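Local coordinates for separin (Saccharomyces cerevisiae, PDB 5U1T), which cleaves the SCC1 subunit of cohesin at the onset of anaphase, as a caspase-like cysteine protease that securin keeps inactive for most of the cell cycle, at residues Pro1181-Lys1186 with His1367-Glu1372; Met1502-Tyr1505 with Glu1509-Gly1512. One frame throughout, in Å; residues are numbered along the deposited sequence.

Contact 1 of 2, residues Pro1181-Lys1186 with His1367-Glu1372; sequences PEATKK and HLFPWE
The F1369 ring meets T1184 at its edge and A1183 beside its far end. T1184 OG1 lies close to the ring plane, 3.5 Å from F1369 CE2. The methyl of A1183 approaches obliquely and comes within 3.6 Å of F1369 CZ. The F1180 ring also meets the F1369 ring, planes at about 50°. The other flat group, W1371, belongs to the same segment as F1369 and does not touch the helix. One of its faces is covered by F1369 CB, which sits 3.5 Å above the plane and off towards the rim. The F1369 side chain does not leave its backbone towards the helix, yet the ring ends there. CG stands anti to the carbonyl carbon, beside the backbone N (chi1 -76°), and the ring extends from there to A1183 and T1184.

T1184 faces two partners with its two branches. OG1 stays beside the backbone N of T1184, where it hydrogen-bonds to the carbonyl of F1180 one turn earlier. This bond satisfies the hydroxyl while it lies at the ring edge. CG2, anti to the backbone N, packs on L1368, 4.1 Å from its CD1.

The contact sets the start of helix 1180-1198 against the loop that follows strand 1353-1362. That loop leads on to the parallel strand 1382-1385. It makes an inverse gamma turn centred on P1370, closed by a weak bond from W1371 N to F1369 O. R1384 of the second strand donates to the carbonyls of H1367 and F1369 and forms a salt bridge with E1372. I1233 and W1237 of helix 1209-1237 also pack on A1183, and I1233 touches F1369 as well.

Contact 2 of 2, residues Met1502-Tyr1505 with Glu1509-Gly1512; sequences MKYY and EPTG
This is a short-range, largely apolar contact between two extended segments of one loop. M1502-Y1505 and E1509-G1512 run antiparallel, with three residues between them. The loop links strand 1492-1494 to helix 1513-1519 in the caspase-like catalytic part of the protein. P1510 is the buried residue between them. Both M1502 and Y1504 meet its CG. M1502 CE reaches P1510 CG at 4.0 Å. The methionine chain is bent at chi2 (-137°) and again at chi3 (-85°), which lays its end along the opposite segment. M1502 SD therefore also passes T1511, 3.8 Å from its CA.

The Y1504 ring offers a face. P1510 CB sits 4.1 Å above it, displaced towards the rim, and the two side chains lie side by side and point the same way. The nearest side-chain atoms are Y1504 CE2 and P1510 CG, at 4.1 Å. Across the backbone there is one weak hydrogen bond, from K1503 N to T1511 O (3.4 Å, N-H...O angle 142°).

S1364, in the loop after strand 1353-1362, takes the Y1504 hydroxyl at its carbonyl and the E1509 carboxylate at its own hydroxyl. Y1505 and T1511 touch helix 809-825, and G1512 is the N-cap residue of helix 1513-1519.

How the contacts relate
The two contacts lie side by side, with centres about 14 Å apart, and meet through the 1367-1372 and 1502-1505 segments. Y1504 OH packs on L1368 CD2 at 3.3 Å and on H1367 CB at 3.6 Å. The same hydroxyl makes a weak hydrogen bond with L1368 N. M1502 CE lies 3.7 Å from H1367 CG. L1368 thus touches helix 1180-1198 in contact 1 and Y1504 of contact 2. C1497, the active-site cysteine assigned by similarity, lies earlier in the same loop as contact 2, five residues before M1502. H1367 has a weak hydrogen bond to the carbonyl of A1500. Neither contact includes the cysteine.

Contact 1 of 2, residues Pro1181-Lys1186 with His1367-Glu1372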
loop_
_atom_site.group_PDB
_atom_site.type_symbol
_atom_site.label_atom_id
_atom_site.label_comp_id
_atom_site.label_asym_id
_atom_site.label_seq_id
_atom_site.Cartn_x
_atom_site.Cartn_y
_atom_site.Cartn_z
ATOM N N PRO A 1181 -4.945 -10.075 -42.923
ATOM C CA PRO A 1181 -4.977 -8.775 -42.235
ATOM C C PRO A 1181 -5.257 -7.609 -43.170
ATOM O O PRO A 1181 -5.787 -6.616 -42.688
ATOM C CB PRO A 1181 -3.570 -8.662 -41.622
ATOM C CG PRO A 1181 -3.101 -10.077 -41.511
ATOM C CD PRO A 1181 -3.643 -10.747 -42.735
ATOM N N GLU A 1182 -4.933 -7.728 -44.456
ATOM C CA GLU A 1182 -5.259 -6.679 -45.419
ATOM C C GLU A 1182 -6.735 -6.627 -45.784
ATOM O O GLU A 1182 -7.320 -5.544 -45.896
ATOM C CB GLU A 1182 -4.448 -6.855 -46.677
ATOM C CG GLU A 1182 -3.034 -6.499 -46.443
ATOM C CD GLU A 1182 -2.170 -6.747 -47.649
ATOM O OE1 GLU A 1182 -2.480 -7.704 -48.433
ATOM O OE2 GLU A 1182 -1.186 -5.966 -47.806
ATOM N N ALA A 1183 -7.329 -7.796 -45.979
ATOM C CA ALA A 1183 -8.764 -7.881 -46.185
ATOM C C ALA A 1183 -9.503 -7.289 -44.988
ATOM O O ALA A 1183 -10.502 -6.579 -45.148
ATOM C CB ALA A 1183 -9.180 -9.323 -46.413
ATOM N N THR A 1184 -9.008 -7.581 -43.787
ATOM C CA THR A 1184 -9.608 -7.044 -42.573
ATOM C C THR A 1184 -9.519 -5.505 -42.563
ATOM O O THR A 1184 -10.490 -4.825 -42.248
ATOM C CB THR A 1184 -8.948 -7.648 -41.320
ATOM O OG1 THR A 1184 -9.233 -9.046 -41.269
ATOM C CG2 THR A 1184 -9.516 -7.044 -40.087
ATOM N N LYS A 1185 -8.368 -4.958 -42.935
ATOM C CA LYS A 1185 -8.236 -3.516 -43.086
ATOM C C LYS A 1185 -9.178 -2.913 -44.118
ATOM O O LYS A 1185 -9.880 -1.957 -43.823
ATOM C CB LYS A 1185 -6.811 -3.145 -43.466
ATOM C CG LYS A 1185 -6.005 -2.601 -42.328
ATOM C CD LYS A 1185 -4.899 -1.694 -42.845
ATOM C CE LYS A 1185 -5.470 -0.473 -43.564
ATOM N NZ LYS A 1185 -4.414 0.580 -43.821
ATOM N N LYS A 1186 -9.171 -3.447 -45.331
ATOM C CA LYS A 1186 -9.955 -2.875 -46.421
ATOM C C LYS A 1186 -11.445 -2.821 -46.074
ATOM O O LYS A 1186 -12.139 -1.836 -46.377
ATOM C CB LYS A 1186 -9.738 -3.674 -47.698
ATOM C CG LYS A 1186 -8.564 -3.227 -48.553
ATOM C CD LYS A 1186 -8.401 -4.172 -49.758
ATOM C CE LYS A 1186 -7.455 -3.612 -50.819
ATOM N NZ LYS A 1186 -6.257 -2.947 -50.202
ATOM N N HIS A 1367 -15.446 -13.149 -37.496
ATOM C CA HIS A 1367 -16.840 -12.749 -37.415
ATOM C C HIS A 1367 -17.259 -11.612 -38.353
ATOM O O HIS A 1367 -18.341 -11.659 -38.944
ATOM C CB HIS A 1367 -17.166 -12.343 -36.000
ATOM C CG HIS A 1367 -18.381 -11.485 -35.897
ATOM N ND1 HIS A 1367 -19.639 -12.005 -35.686
ATOM C CD2 HIS A 1367 -18.537 -10.143 -35.990
ATOM C CE1 HIS A 1367 -20.516 -11.018 -35.637
ATOM N NE2 HIS A 1367 -19.874 -9.880 -35.821
ATOM N N LEU A 1368 -16.423 -10.587 -38.480
ATOM C CA LEU A 1368 -16.793 -9.406 -39.260
ATOM C C LEU A 1368 -17.063 -9.700 -40.722
ATOM O O LEU A 1368 -17.862 -9.008 -41.338
ATOM C CB LEU A 1368 -15.717 -8.319 -39.172
ATOM C CG LEU A 1368 -14.312 -8.542 -39.756
ATOM C CD1 LEU A 1368 -13.592 -7.203 -40.010
ATOM C CD2 LEU A 1368 -13.471 -9.445 -38.851
ATOM N N PHE A 1369 -16.398 -10.700 -41.295
ATOM C CA PHE A 1369 -16.589 -11.000 -42.719
ATOM C C PHE A 1369 -17.974 -11.585 -42.977
ATOM O O PHE A 1369 -18.418 -12.491 -42.279
ATOM C CB PHE A 1369 -15.508 -11.958 -43.237
ATOM C CG PHE A 1369 -14.176 -11.304 -43.460
ATOM C CD1 PHE A 1369 -13.938 -10.545 -44.601
ATOM C CD2 PHE A 1369 -13.146 -11.440 -42.519
ATOM C CE1 PHE A 1369 -12.690 -9.929 -44.811
ATOM C CE2 PHE A 1369 -11.895 -10.822 -42.719
ATOM C CZ PHE A 1369 -11.674 -10.068 -43.870
ATOM N N PRO A 1370 -18.665 -11.053 -43.985
ATOM C CA PRO A 1370 -19.971 -11.586 -44.382
ATOM C C PRO A 1370 -19.809 -12.855 -45.218
ATOM O O PRO A 1370 -20.105 -12.847 -46.411
ATOM C CB PRO A 1370 -20.572 -10.448 -45.202
ATOM C CG PRO A 1370 -19.381 -9.762 -45.796
ATOM C CD PRO A 1370 -18.269 -9.887 -44.791
ATOM N N TRP A 1371 -19.339 -13.928 -44.585
ATOM C CA TRP A 1371 -19.028 -15.168 -45.282
ATOM C C TRP A 1371 -20.205 -15.658 -46.114
ATOM O O TRP A 1371 -20.040 -16.100 -47.255
ATOM C CB TRP A 1371 -18.607 -16.260 -44.293
ATOM C CG TRP A 1371 -17.369 -15.929 -43.544
ATOM C CD1 TRP A 1371 -17.277 -15.615 -42.221
ATOM C CD2 TRP A 1371 -16.039 -15.852 -44.068
ATOM N NE1 TRP A 1371 -15.984 -15.358 -41.893
ATOM C CE2 TRP A 1371 -15.199 -15.492 -43.004
ATOM C CE3 TRP A 1371 -15.473 -16.066 -45.333
ATOM C CZ2 TRP A 1371 -13.818 -15.337 -43.160
ATOM C CZ3 TRP A 1371 -14.093 -15.907 -45.486
ATOM C CH2 TRP A 1371 -13.291 -15.545 -44.408
ATOM N N GLU A 1372 -21.393 -15.548 -45.533
ATOM C CA GLU A 1372 -22.597 -16.105 -46.118
ATOM C C GLU A 1372 -22.921 -15.478 -47.470
ATOM O O GLU A 1372 -23.772 -15.970 -48.187
ATOM C CB GLU A 1372 -23.779 -15.943 -45.154
ATOM C CG GLU A 1372 -23.593 -16.664 -43.809
ATOM C CD GLU A 1372 -22.897 -15.804 -42.731
ATOM O OE1 GLU A 1372 -22.274 -14.776 -43.077
ATOM O OE2 GLU A 1372 -22.985 -16.158 -41.533
#

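Contact 2 of 2, residues Met1502-Tyr1505 with Glu1509-Gly1512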
loop_
_atom_site.group_PDB
_atom_site.type_symbol
_atom_site.label_atom_id
_atom_site.label_comp_id
_atom_site.label_asym_id
_atom_site.label_seq_id
_atom_site.Cartn_x
_atom_site.Cartn_y
_atom_site.Cartn_z
ATOM N N MET A 1502 -19.341 -6.043 -33.578
ATOM C CA MET A 1502 -18.473 -6.306 -32.446
ATOM C C MET A 1502 -17.320 -5.321 -32.411
ATOM O O MET A 1502 -16.654 -5.111 -33.426
ATOM C CB MET A 1502 -17.931 -7.728 -32.497
ATOM C CG MET A 1502 -18.988 -8.765 -32.236
ATOM S SD MET A 1502 -18.460 -10.082 -31.141
ATOM C CE MET A 1502 -17.649 -11.175 -32.302
ATOM N N LYS A 1503 -17.091 -4.711 -31.247
ATOM C CA LYS A 1503 -15.921 -3.860 -31.059
ATOM C C LYS A 1503 -14.685 -4.739 -30.856
ATOM O O LYS A 1503 -14.698 -5.635 -30.026
ATOM C CB LYS A 1503 -16.124 -2.911 -29.873
ATOM C CG LYS A 1503 -17.211 -1.846 -30.067
ATOM C CD LYS A 1503 -17.373 -0.937 -28.806
ATOM C CE LYS A 1503 -18.442 0.186 -28.936
ATOM N NZ LYS A 1503 -18.624 1.064 -27.700
ATOM N N TYR A 1504 -13.628 -4.488 -31.620
ATOM C CA TYR A 1504 -12.428 -5.315 -31.565
ATOM C C TYR A 1504 -11.265 -4.699 -30.753
ATOM O O TYR A 1504 -10.977 -3.504 -30.868
ATOM C CB TYR A 1504 -11.943 -5.601 -32.982
ATOM C CG TYR A 1504 -12.651 -6.725 -33.714
ATOM C CD1 TYR A 1504 -13.779 -6.478 -34.497
ATOM C CD2 TYR A 1504 -12.169 -8.028 -33.645
ATOM C CE1 TYR A 1504 -14.420 -7.505 -35.184
ATOM C CE2 TYR A 1504 -12.789 -9.059 -34.323
ATOM C CZ TYR A 1504 -13.916 -8.798 -35.101
ATOM O OH TYR A 1504 -14.529 -9.839 -35.788
ATOM N N TYR A 1505 -10.579 -5.529 -29.961
ATOM C CA TYR A 1505 -9.509 -5.063 -29.074
ATOM C C TYR A 1505 -8.220 -5.888 -29.139
ATOM O O TYR A 1505 -7.862 -6.551 -28.163
ATOM C CB TYR A 1505 -9.993 -5.054 -27.630
ATOM C CG TYR A 1505 -11.118 -4.082 -27.369
ATOM C CD1 TYR A 1505 -10.857 -2.744 -27.055
ATOM C CD2 TYR A 1505 -12.436 -4.497 -27.434
ATOM C CE1 TYR A 1505 -11.880 -1.856 -26.820
ATOM C CE2 TYR A 1505 -13.469 -3.618 -27.193
ATOM C CZ TYR A 1505 -13.192 -2.298 -26.888
ATOM O OH TYR A 1505 -14.242 -1.435 -26.649
ATOM N N GLU A 1509 -10.451 -10.834 -26.618
ATOM C CA GLU A 1509 -11.707 -11.194 -27.258
ATOM C C GLU A 1509 -12.620 -9.985 -27.334
ATOM O O GLU A 1509 -12.697 -9.196 -26.397
ATOM C CB GLU A 1509 -12.403 -12.322 -26.511
ATOM C CG GLU A 1509 -11.604 -13.592 -26.438
ATOM C CD GLU A 1509 -11.222 -14.116 -27.807
ATOM O OE1 GLU A 1509 -12.069 -14.113 -28.722
ATOM O OE2 GLU A 1509 -10.052 -14.521 -27.973
ATOM N N PRO A 1510 -13.305 -9.830 -28.466
ATOM C CA PRO A 1510 -14.232 -8.722 -28.645
ATOM C C PRO A 1510 -15.574 -9.095 -28.045
ATOM O O PRO A 1510 -15.742 -10.238 -27.628
ATOM C CB PRO A 1510 -14.310 -8.598 -30.158
ATOM C CG PRO A 1510 -14.196 -10.014 -30.620
ATOM C CD PRO A 1510 -13.262 -10.704 -29.648
ATOM N N THR A 1511 -16.515 -8.164 -27.984
ATOM C CA THR A 1511 -17.885 -8.553 -27.673
ATOM C C THR A 1511 -18.893 -7.612 -28.275
ATOM O O THR A 1511 -18.543 -6.575 -28.845
ATOM C CB THR A 1511 -18.172 -8.629 -26.158
ATOM O OG1 THR A 1511 -19.439 -9.286 -25.962
ATOM C CG2 THR A 1511 -18.195 -7.212 -25.514
ATOM N N GLY A 1512 -20.151 -7.981 -28.098
ATOM C CA GLY A 1512 -21.253 -7.341 -28.775
ATOM C C GLY A 1512 -22.502 -8.082 -28.361
ATOM O O GLY A 1512 -22.447 -9.085 -27.645
#